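Mevalonate kinase (Staphylococcus aureus, PDB 2X7I) probably catalyses the ATP-dependent phosphorylation of mevalonate to 5-phosphomevalonate, an early step of the mevalonate route to isoprenoids, as a member of the GHMP kinase family. Local coordinates at residues T4-T12 with K40-S48; P67-R76 with W134-K142. All coordinates share one frame; numbering follows the deposited sequence.

Contact 1: T4-T12 with K40-S48; sequences TRKGYGEST and KVLIEALES
Lys6 to Glu10 and Lys40 to Glu44 pair as antiparallel neighbours; the axes of strand segments 6-12 and 40-45 come within 4.8 Å and lie 168° from each other in direction. Five backbone hydrogen bonds join the two segments. Gly7 and Ile43 bond to each other in both directions, and so do Gly9 and Val41; the bond from Val41 N to Gly9 O is 2.9 Å. Ala45 N gives the fifth bond to Arg5 O at 2.8 Å. Lys6-Glu44, Tyr8-Leu42 and Glu10-Lys40 are the non-hydrogen-bonded pairs between and beside them.

The two strands belong to the mixed sheet of the N-terminal part of this GHMP kinase, and strand 29-45 continues the pairing to strand 87-93. Val41 and Ile43 lie on the face that helix 103-119 covers. Across from Ile43 and Val41 stand Gly7 and Gly9, which have no side chain.

The other face carries the longer side chains. Tyr8 has CG anti to its backbone N (chi1 180°), and its ring reaches along the sheet toward Lys40. Tyr8 OH sits 3.2 Å from Lys40 CG, and the two side chains pass each other at a slant. Glu10 OE2 meets the Tyr8 ring in plane at its edge, close to Tyr8 OH; the bond modelled there is so short that its length is doubtful. Glu10 and Lys40 lie side by side, with CG to CG 3.7 Å, but Glu10 OE2 stays 4.9 Å from Lys40 NZ. Lys6 and Glu44 also run alongside each other, touching through Lys6 CD and Glu44 CG at 3.9 Å. Lys6 CG also meets Leu42 CD1 at 4.0 Å.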
loop_
_atom_site.group_PDB
_atom_site.type_symbol
_atom_site.label_atom_id
_atom_site.label_comp_id
_atom_site.label_asym_id
_atom_site.label_seq_id
_atom_site.Cartn_x
_atom_site.Cartn_y
_atom_site.Cartn_z
ATOM N N THR A 4 -30.598 7.880 -8.403
ATOM C CA THR A 4 -29.210 7.366 -8.210
ATOM C C THR A 4 -28.429 7.398 -9.533
ATOM O O THR A 4 -28.395 6.396 -10.260
ATOM C CB THR A 4 -29.223 5.923 -7.598
ATOM O OG1 THR A 4 -29.763 4.978 -8.534
ATOM C CG2 THR A 4 -30.054 5.887 -6.299
ATOM N N ARG A 5 -27.800 8.544 -9.832
ATOM C CA ARG A 5 -27.150 8.787 -11.141
ATOM C C ARG A 5 -25.600 8.813 -11.180
ATOM O O ARG A 5 -25.024 8.389 -12.177
ATOM C CB ARG A 5 -27.678 10.083 -11.770
ATOM C CG ARG A 5 -28.948 9.916 -12.605
ATOM C CD ARG A 5 -29.254 11.171 -13.434
ATOM N NE ARG A 5 -29.229 12.396 -12.627
ATOM C CZ ARG A 5 -29.240 13.635 -13.118
ATOM N NH1 ARG A 5 -29.299 13.858 -14.431
ATOM N NH2 ARG A 5 -29.207 14.673 -12.289
ATOM N N LYS A 6 -24.933 9.345 -10.154
ATOM C CA LYS A 6 -23.465 9.488 -10.200
ATOM C C LYS A 6 -22.773 9.408 -8.834
ATOM O O LYS A 6 -23.257 9.955 -7.843
ATOM C CB LYS A 6 -23.057 10.779 -10.919
ATOM C CG LYS A 6 -21.545 10.864 -11.225
ATOM C CD LYS A 6 -21.227 11.640 -12.517
ATOM C CE LYS A 6 -21.095 13.142 -12.287
ATOM N NZ LYS A 6 -19.822 13.483 -11.571
ATOM N N GLY A 7 -21.625 8.732 -8.805
ATOM C CA GLY A 7 -20.912 8.446 -7.562
ATOM C C GLY A 7 -19.408 8.343 -7.726
ATOM O O GLY A 7 -18.907 7.699 -8.643
ATOM N N TYR A 8 -18.689 8.971 -6.810
ATOM C CA TYR A 8 -17.242 9.059 -6.883
ATOM C C TYR A 8 -16.608 8.603 -5.569
ATOM O O TYR A 8 -17.103 8.938 -4.495
ATOM C CB TYR A 8 -16.835 10.507 -7.180
ATOM C CG TYR A 8 -15.345 10.678 -7.262
ATOM C CD1 TYR A 8 -14.636 11.285 -6.230
ATOM C CD2 TYR A 8 -14.636 10.180 -8.349
ATOM C CE1 TYR A 8 -13.253 11.421 -6.291
ATOM C CE2 TYR A 8 -13.259 10.311 -8.427
ATOM C CZ TYR A 8 -12.570 10.937 -7.395
ATOM O OH TYR A 8 -11.200 11.057 -7.467
ATOM N N GLY A 9 -15.518 7.844 -5.657
ATOM C CA GLY A 9 -14.760 7.454 -4.466
ATOM C C GLY A 9 -13.259 7.423 -4.681
ATOM O O GLY A 9 -12.781 7.180 -5.786
ATOM N N GLU A 10 -12.515 7.672 -3.611
ATOM C CA GLU A 10 -11.056 7.649 -3.638
ATOM C C GLU A 10 -10.512 6.831 -2.491
ATOM O O GLU A 10 -11.154 6.698 -1.443
ATOM C CB GLU A 10 -10.493 9.056 -3.488
ATOM C CG GLU A 10 -10.014 9.672 -4.760
ATOM C CD GLU A 10 -9.782 11.158 -4.613
ATOM O OE1 GLU A 10 -9.266 11.574 -3.561
ATOM O OE2 GLU A 10 -10.130 11.915 -5.539
ATOM N N SER A 11 -9.293 6.336 -2.681
ATOM C CA SER A 11 -8.583 5.621 -1.631
ATOM C C SER A 11 -7.069 5.767 -1.744
ATOM O O SER A 11 -6.516 5.807 -2.845
ATOM C CB SER A 11 -8.934 4.138 -1.677
ATOM O OG SER A 11 -8.376 3.474 -0.557
ATOM N N THR A 12 -6.401 5.811 -0.596
ATOM C CA THR A 12 -4.943 5.700 -0.566
ATOM C C THR A 12 -4.570 4.228 -0.601
ATOM O O THR A 12 -5.432 3.360 -0.473
ATOM C CB THR A 12 -4.312 6.296 0.708
ATOM O OG1 THR A 12 -4.495 5.383 1.800
ATOM C CG2 THR A 12 -4.904 7.649 1.035
ATOM N N LYS A 40 -8.899 5.971 -7.789
ATOM C CA LYS A 40 -10.150 6.703 -7.970
ATOM C C LYS A 40 -11.153 5.840 -8.740
ATOM O O LYS A 40 -10.814 5.277 -9.782
ATOM C CB LYS A 40 -9.909 7.986 -8.772
ATOM C CG LYS A 40 -8.877 8.946 -8.184
ATOM C CD LYS A 40 -8.616 10.097 -9.140
ATOM C CE LYS A 40 -7.683 11.136 -8.534
ATOM N NZ LYS A 40 -6.310 10.592 -8.287
ATOM N N VAL A 41 -12.385 5.762 -8.241
ATOM C CA VAL A 41 -13.466 5.078 -8.948
ATOM C C VAL A 41 -14.614 6.050 -9.234
ATOM O O VAL A 41 -15.041 6.798 -8.355
ATOM C CB VAL A 41 -13.993 3.845 -8.151
ATOM C CG1 VAL A 41 -15.238 3.245 -8.828
ATOM C CG2 VAL A 41 -12.884 2.796 -7.995
ATOM N N LEU A 42 -15.095 6.034 -10.474
ATOM C CA LEU A 42 -16.266 6.806 -10.882
ATOM C C LEU A 42 -17.320 5.853 -11.452
ATOM O O LEU A 42 -17.010 5.017 -12.294
ATOM C CB LEU A 42 -15.876 7.854 -11.928
ATOM C CG LEU A 42 -17.017 8.658 -12.558
ATOM C CD1 LEU A 42 -17.753 9.514 -11.523
ATOM C CD2 LEU A 42 -16.492 9.529 -13.703
ATOM N N ILE A 43 -18.558 5.994 -10.982
ATOM C CA ILE A 43 -19.693 5.212 -11.469
ATOM C C ILE A 43 -20.723 6.184 -12.022
ATOM O O ILE A 43 -21.243 7.009 -11.275
ATOM C CB ILE A 43 -20.349 4.380 -10.336
ATOM C CG1 ILE A 43 -19.282 3.619 -9.537
ATOM C CG2 ILE A 43 -21.406 3.438 -10.917
ATOM C CD1 ILE A 43 -19.832 2.633 -8.513
ATOM N N GLU A 44 -21.007 6.083 -13.321
ATOM C CA GLU A 44 -21.937 6.985 -14.004
ATOM C C GLU A 44 -23.112 6.258 -14.645
ATOM O O GLU A 44 -22.912 5.429 -15.531
ATOM C CB GLU A 44 -21.220 7.727 -15.132
ATOM C CG GLU A 44 -20.110 8.658 -14.693
ATOM C CD GLU A 44 -19.382 9.268 -15.882
ATOM O OE1 GLU A 44 -18.520 8.561 -16.473
ATOM O OE2 GLU A 44 -19.675 10.438 -16.219
ATOM N N ALA A 45 -24.327 6.595 -14.227
ATOM C CA ALA A 45 -25.524 6.189 -14.957
ATOM C C ALA A 45 -25.554 6.925 -16.292
ATOM O O ALA A 45 -25.263 8.117 -16.353
ATOM C CB ALA A 45 -26.777 6.493 -14.160
ATOM N N LEU A 46 -25.868 6.195 -17.356
ATOM C CA LEU A 46 -26.005 6.759 -18.708
ATOM C C LEU A 46 -27.487 6.738 -19.103
ATOM O O LEU A 46 -28.342 6.402 -18.279
ATOM C CB LEU A 46 -25.140 5.963 -19.699
ATOM C CG LEU A 46 -23.648 6.327 -19.807
ATOM C CD1 LEU A 46 -23.130 7.045 -18.571
ATOM C CD2 LEU A 46 -22.839 5.053 -20.064
ATOM N N GLU A 47 -27.793 7.094 -20.348
ATOM C CA GLU A 47 -29.184 7.301 -20.781
ATOM C C GLU A 47 -29.743 6.179 -21.678
ATOM O O GLU A 47 -29.089 5.156 -21.893
ATOM C CB GLU A 47 -29.309 8.670 -21.475
ATOM C CG GLU A 47 -28.741 8.749 -22.902
ATOM C CD GLU A 47 -27.238 9.005 -22.951
ATOM O OE1 GLU A 47 -26.800 9.704 -23.900
ATOM O OE2 GLU A 47 -26.506 8.517 -22.048
ATOM N N SER A 48 -30.967 6.397 -22.175
ATOM C CA SER A 48 -31.661 5.505 -23.120
ATOM C C SER A 48 -31.005 4.122 -23.275
ATOM O O SER A 48 -31.182 3.247 -22.420
ATOM C CB SER A 48 -31.820 6.202 -24.487
ATOM O OG SER A 48 -32.825 7.208 -24.455
#

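Contact 2: P67-R76 with W134-K142; sequences PDHLKSLVNR and WAEQIAHGK
His69 and Ala139 join the turn before helix 70-80 to the last turn of helix 125-140, within the N-terminal domain of the GHMP kinase fold. The short helical segments meet at 122°, with their axes 8.2 Å apart at closest.

Polar contacts gather at the turn. His69 is the centre of an inverse gamma turn, and its N donates to Ala139 O at 2.8 Å. The donor stands above the carbonyl plane, 39° out of it. Pro67 O has several neighbours. It takes a weak but straight bond from His140 ND1 at 3.3 Å, lying at the edge of that ring. A water gives it a second bond and also donates to His140 O. The same oxygen lies over the centre of the His69 ring. The Asp68 and His140 side chains cross at about a right angle, with Asp68 OD1 against His140 CB and Ala139 CB.

Carbon-to-carbon contacts join the two helices. Leu73 CD2 sits 3.5 Å from Ala135 CB and 3.8 Å from Ala139 CB. Ile138 splits its branches: CG2 meets Ser72 CB, and CD1 goes to Arg76. The arginine chain is extended from CG to NE, with CG anti to the backbone N (chi1 -169°). It passes across Ile138, whose CD1 lies over one face of the guanidinium and 3.5 Å from Arg76 CD.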
loop_
_atom_site.group_PDB
_atom_site.type_symbol
_atom_site.label_atom_id
_atom_site.label_comp_id
_atom_site.label_asym_id
_atom_site.label_seq_id
_atom_site.Cartn_x
_atom_site.Cartn_y
_atom_site.Cartn_z
ATOM N N PRO A 67 -4.975 -10.231 -10.971
ATOM C CA PRO A 67 -5.619 -10.969 -9.873
ATOM C C PRO A 67 -6.771 -10.253 -9.144
ATOM O O PRO A 67 -7.445 -10.888 -8.338
ATOM C CB PRO A 67 -4.464 -11.215 -8.882
ATOM C CG PRO A 67 -3.243 -11.182 -9.702
ATOM C CD PRO A 67 -3.508 -10.189 -10.800
ATOM N N ASP A 68 -6.986 -8.962 -9.411
ATOM C CA ASP A 68 -8.032 -8.190 -8.729
ATOM C C ASP A 68 -9.232 -8.014 -9.664
ATOM O O ASP A 68 -9.211 -7.185 -10.565
ATOM C CB ASP A 68 -7.485 -6.832 -8.278
ATOM C CG ASP A 68 -8.284 -6.224 -7.137
ATOM O OD1 ASP A 68 -9.049 -6.940 -6.468
ATOM O OD2 ASP A 68 -8.134 -5.018 -6.888
ATOM N N HIS A 69 -10.281 -8.794 -9.424
ATOM C CA HIS A 69 -11.352 -8.973 -10.395
ATOM C C HIS A 69 -12.476 -7.982 -10.138
ATOM O O HIS A 69 -13.462 -8.298 -9.470
ATOM C CB HIS A 69 -11.871 -10.419 -10.346
ATOM C CG HIS A 69 -10.791 -11.448 -10.464
ATOM N ND1 HIS A 69 -10.720 -12.558 -9.646
ATOM C CD2 HIS A 69 -9.728 -11.527 -11.300
ATOM C CE1 HIS A 69 -9.669 -13.283 -9.986
ATOM N NE2 HIS A 69 -9.050 -12.680 -10.989
ATOM N N LEU A 70 -12.322 -6.789 -10.707
ATOM C CA LEU A 70 -13.248 -5.679 -10.487
ATOM C C LEU A 70 -14.610 -5.919 -11.140
ATOM O O LEU A 70 -15.625 -5.421 -10.661
ATOM C CB LEU A 70 -12.641 -4.369 -11.004
ATOM C CG LEU A 70 -11.181 -4.109 -10.601
ATOM C CD1 LEU A 70 -10.799 -2.656 -10.853
ATOM C CD2 LEU A 70 -10.918 -4.482 -9.147
ATOM N N LYS A 71 -14.626 -6.693 -12.220
ATOM C CA LYS A 71 -15.876 -7.075 -12.888
ATOM C C LYS A 71 -16.851 -7.762 -11.925
ATOM O O LYS A 71 -18.066 -7.582 -12.037
ATOM C CB LYS A 71 -15.590 -7.962 -14.106
ATOM C CG LYS A 71 -15.012 -7.175 -15.269
ATOM C CD LYS A 71 -14.546 -8.022 -16.445
ATOM C CE LYS A 71 -14.311 -7.101 -17.668
ATOM N NZ LYS A 71 -13.733 -7.778 -18.871
ATOM N N SER A 72 -16.313 -8.531 -10.977
ATOM C CA SER A 72 -17.129 -9.156 -9.942
ATOM C C SER A 72 -17.780 -8.133 -9.010
ATOM O O SER A 72 -18.937 -8.313 -8.616
ATOM C CB SER A 72 -16.303 -10.158 -9.115
ATOM O OG SER A 72 -16.044 -11.326 -9.876
ATOM N N LEU A 73 -17.043 -7.079 -8.648
ATOM C CA LEU A 73 -17.604 -6.032 -7.798
ATOM C C LEU A 73 -18.746 -5.299 -8.509
ATOM O O LEU A 73 -19.764 -4.997 -7.899
ATOM C CB LEU A 73 -16.533 -5.029 -7.352
ATOM C CG LEU A 73 -15.374 -5.565 -6.504
ATOM C CD1 LEU A 73 -14.523 -4.416 -5.957
ATOM C CD2 LEU A 73 -15.868 -6.482 -5.381
ATOM N N VAL A 74 -18.584 -5.032 -9.800
ATOM C CA VAL A 74 -19.590 -4.291 -10.552
ATOM C C VAL A 74 -20.853 -5.139 -10.791
ATOM O O VAL A 74 -21.971 -4.658 -10.601
ATOM C CB VAL A 74 -19.033 -3.761 -11.882
ATOM C CG1 VAL A 74 -20.123 -3.011 -12.645
ATOM C CG2 VAL A 74 -17.835 -2.845 -11.635
ATOM N N ASN A 75 -20.667 -6.391 -11.204
ATOM C CA ASN A 75 -21.784 -7.312 -11.338
ATOM C C ASN A 75 -22.602 -7.387 -10.053
ATOM O O ASN A 75 -23.817 -7.261 -10.086
ATOM C CB ASN A 75 -21.295 -8.710 -11.727
ATOM C CG ASN A 75 -20.899 -8.811 -13.188
ATOM O OD1 ASN A 75 -21.176 -7.910 -13.994
ATOM N ND2 ASN A 75 -20.243 -9.910 -13.541
ATOM N N ARG A 76 -21.928 -7.579 -8.927
ATOM C CA ARG A 76 -22.592 -7.628 -7.626
ATOM C C ARG A 76 -23.350 -6.346 -7.319
ATOM O O ARG A 76 -24.468 -6.387 -6.823
ATOM C CB ARG A 76 -21.578 -7.885 -6.503
ATOM C CG ARG A 76 -22.228 -8.219 -5.164
ATOM C CD ARG A 76 -21.193 -8.268 -4.037
ATOM N NE ARG A 76 -21.774 -8.435 -2.698
ATOM C CZ ARG A 76 -22.227 -9.589 -2.198
ATOM N NH1 ARG A 76 -22.208 -10.711 -2.928
ATOM N NH2 ARG A 76 -22.710 -9.615 -0.952
ATOM N N TRP A 134 -15.338 -7.453 2.495
ATOM C CA TRP A 134 -16.131 -8.376 1.679
ATOM C C TRP A 134 -15.808 -8.271 0.185
ATOM O O TRP A 134 -15.747 -9.291 -0.518
ATOM C CB TRP A 134 -17.643 -8.185 1.902
ATOM C CG TRP A 134 -18.103 -8.288 3.359
ATOM C CD1 TRP A 134 -17.356 -8.681 4.451
ATOM C CD2 TRP A 134 -19.417 -7.997 3.864
ATOM N NE1 TRP A 134 -18.123 -8.625 5.591
ATOM C CE2 TRP A 134 -19.390 -8.217 5.258
ATOM C CE3 TRP A 134 -20.609 -7.557 3.272
ATOM C CZ2 TRP A 134 -20.515 -8.022 6.070
ATOM C CZ3 TRP A 134 -21.726 -7.367 4.080
ATOM C CH2 TRP A 134 -21.667 -7.596 5.466
ATOM N N ALA A 135 -15.583 -7.050 -0.294
ATOM C CA ALA A 135 -15.266 -6.818 -1.718
ATOM C C ALA A 135 -13.892 -7.382 -2.093
ATOM O O ALA A 135 -13.727 -7.973 -3.158
ATOM C CB ALA A 135 -15.356 -5.331 -2.068
ATOM N N GLU A 136 -12.921 -7.198 -1.209
ATOM C CA GLU A 136 -11.598 -7.807 -1.358
ATOM C C GLU A 136 -11.682 -9.333 -1.482
ATOM O O GLU A 136 -11.073 -9.920 -2.371
ATOM C CB GLU A 136 -10.718 -7.442 -0.176
ATOM C CG GLU A 136 -10.370 -5.964 -0.113
ATOM C CD GLU A 136 -9.995 -5.524 1.280
ATOM O OE1 GLU A 136 -9.437 -6.343 2.031
ATOM O OE2 GLU A 136 -10.251 -4.354 1.622
ATOM N N GLN A 137 -12.471 -9.961 -0.617
ATOM C CA GLN A 137 -12.700 -11.415 -0.685
ATOM C C GLN A 137 -13.248 -11.861 -2.044
ATOM O O GLN A 137 -12.733 -12.796 -2.649
ATOM C CB GLN A 137 -13.636 -11.856 0.453
ATOM C CG GLN A 137 -14.209 -13.259 0.333
ATOM C CD GLN A 137 -13.174 -14.339 0.539
ATOM O OE1 GLN A 137 -12.310 -14.234 1.420
ATOM N NE2 GLN A 137 -13.260 -15.399 -0.263
ATOM N N ILE A 138 -14.286 -11.175 -2.508
ATOM C CA ILE A 138 -14.937 -11.471 -3.781
ATOM C C ILE A 138 -14.039 -11.197 -4.990
ATOM O O ILE A 138 -13.942 -12.025 -5.903
ATOM C CB ILE A 138 -16.211 -10.617 -3.926
ATOM C CG1 ILE A 138 -17.295 -11.141 -2.981
ATOM C CG2 ILE A 138 -16.719 -10.594 -5.364
ATOM C CD1 ILE A 138 -18.459 -10.187 -2.858
ATOM N N ALA A 139 -13.398 -10.033 -4.996
ATOM C CA ALA A 139 -12.593 -9.593 -6.136
ATOM C C ALA A 139 -11.210 -10.244 -6.171
ATOM O O ALA A 139 -10.687 -10.515 -7.244
ATOM C CB ALA A 139 -12.458 -8.054 -6.137
ATOM N N HIS A 140 -10.630 -10.481 -4.996
ATOM C CA HIS A 140 -9.226 -10.898 -4.874
ATOM C C HIS A 140 -9.024 -12.234 -4.130
ATOM O O HIS A 140 -7.920 -12.783 -4.137
ATOM C CB HIS A 140 -8.435 -9.769 -4.194
ATOM C CG HIS A 140 -6.950 -9.964 -4.191
ATOM N ND1 HIS A 140 -6.227 -10.241 -5.331
ATOM C CD2 HIS A 140 -6.048 -9.895 -3.182
ATOM C CE1 HIS A 140 -4.947 -10.353 -5.022
ATOM N NE2 HIS A 140 -4.811 -10.142 -3.724
ATOM N N GLY A 141 -10.062 -12.765 -3.492
ATOM C CA GLY A 141 -9.948 -14.077 -2.862
ATOM C C GLY A 141 -9.615 -14.067 -1.383
ATOM O O GLY A 141 -9.769 -15.083 -0.719
ATOM N N LYS A 142 -9.131 -12.941 -0.867
ATOM C CA LYS A 142 -8.972 -12.778 0.571
ATOM C C LYS A 142 -8.961 -11.321 0.978
ATOM O O LYS A 142 -8.513 -10.464 0.220
ATOM C CB LYS A 142 -7.723 -13.496 1.110
ATOM C CG LYS A 142 -6.360 -12.956 0.679
ATOM C CD LYS A 142 -5.258 -13.871 1.262
ATOM C CE LYS A 142 -3.827 -13.356 1.038
ATOM N NZ LYS A 142 -2.796 -14.122 1.863
HETATM O O HOH W 1 -7.288 -13.306 -7.286
#

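Overall arrangement
Both segments of contact 1 precede those of contact 2 in the chain. The centres of the two contacts are about 17 Å apart, and their nearest atoms come within about 6 Å without touching. Both lie on the same side of the chain's centre. Contact 1 pairs two strands of the mixed sheet; contact 2 packs two helices together. Helix 103-119 links them: Val41 and Ile43 of contact 1 touch it, as do Leu70, Glu136 and His140 of the segments of contact 2. Sheet and helices are thus parts of the N-terminal GHMP kinase domain, which is of the S5 type. The His140 side chain is about 4 Å from a bound citrate, probably an additive of crystallisation.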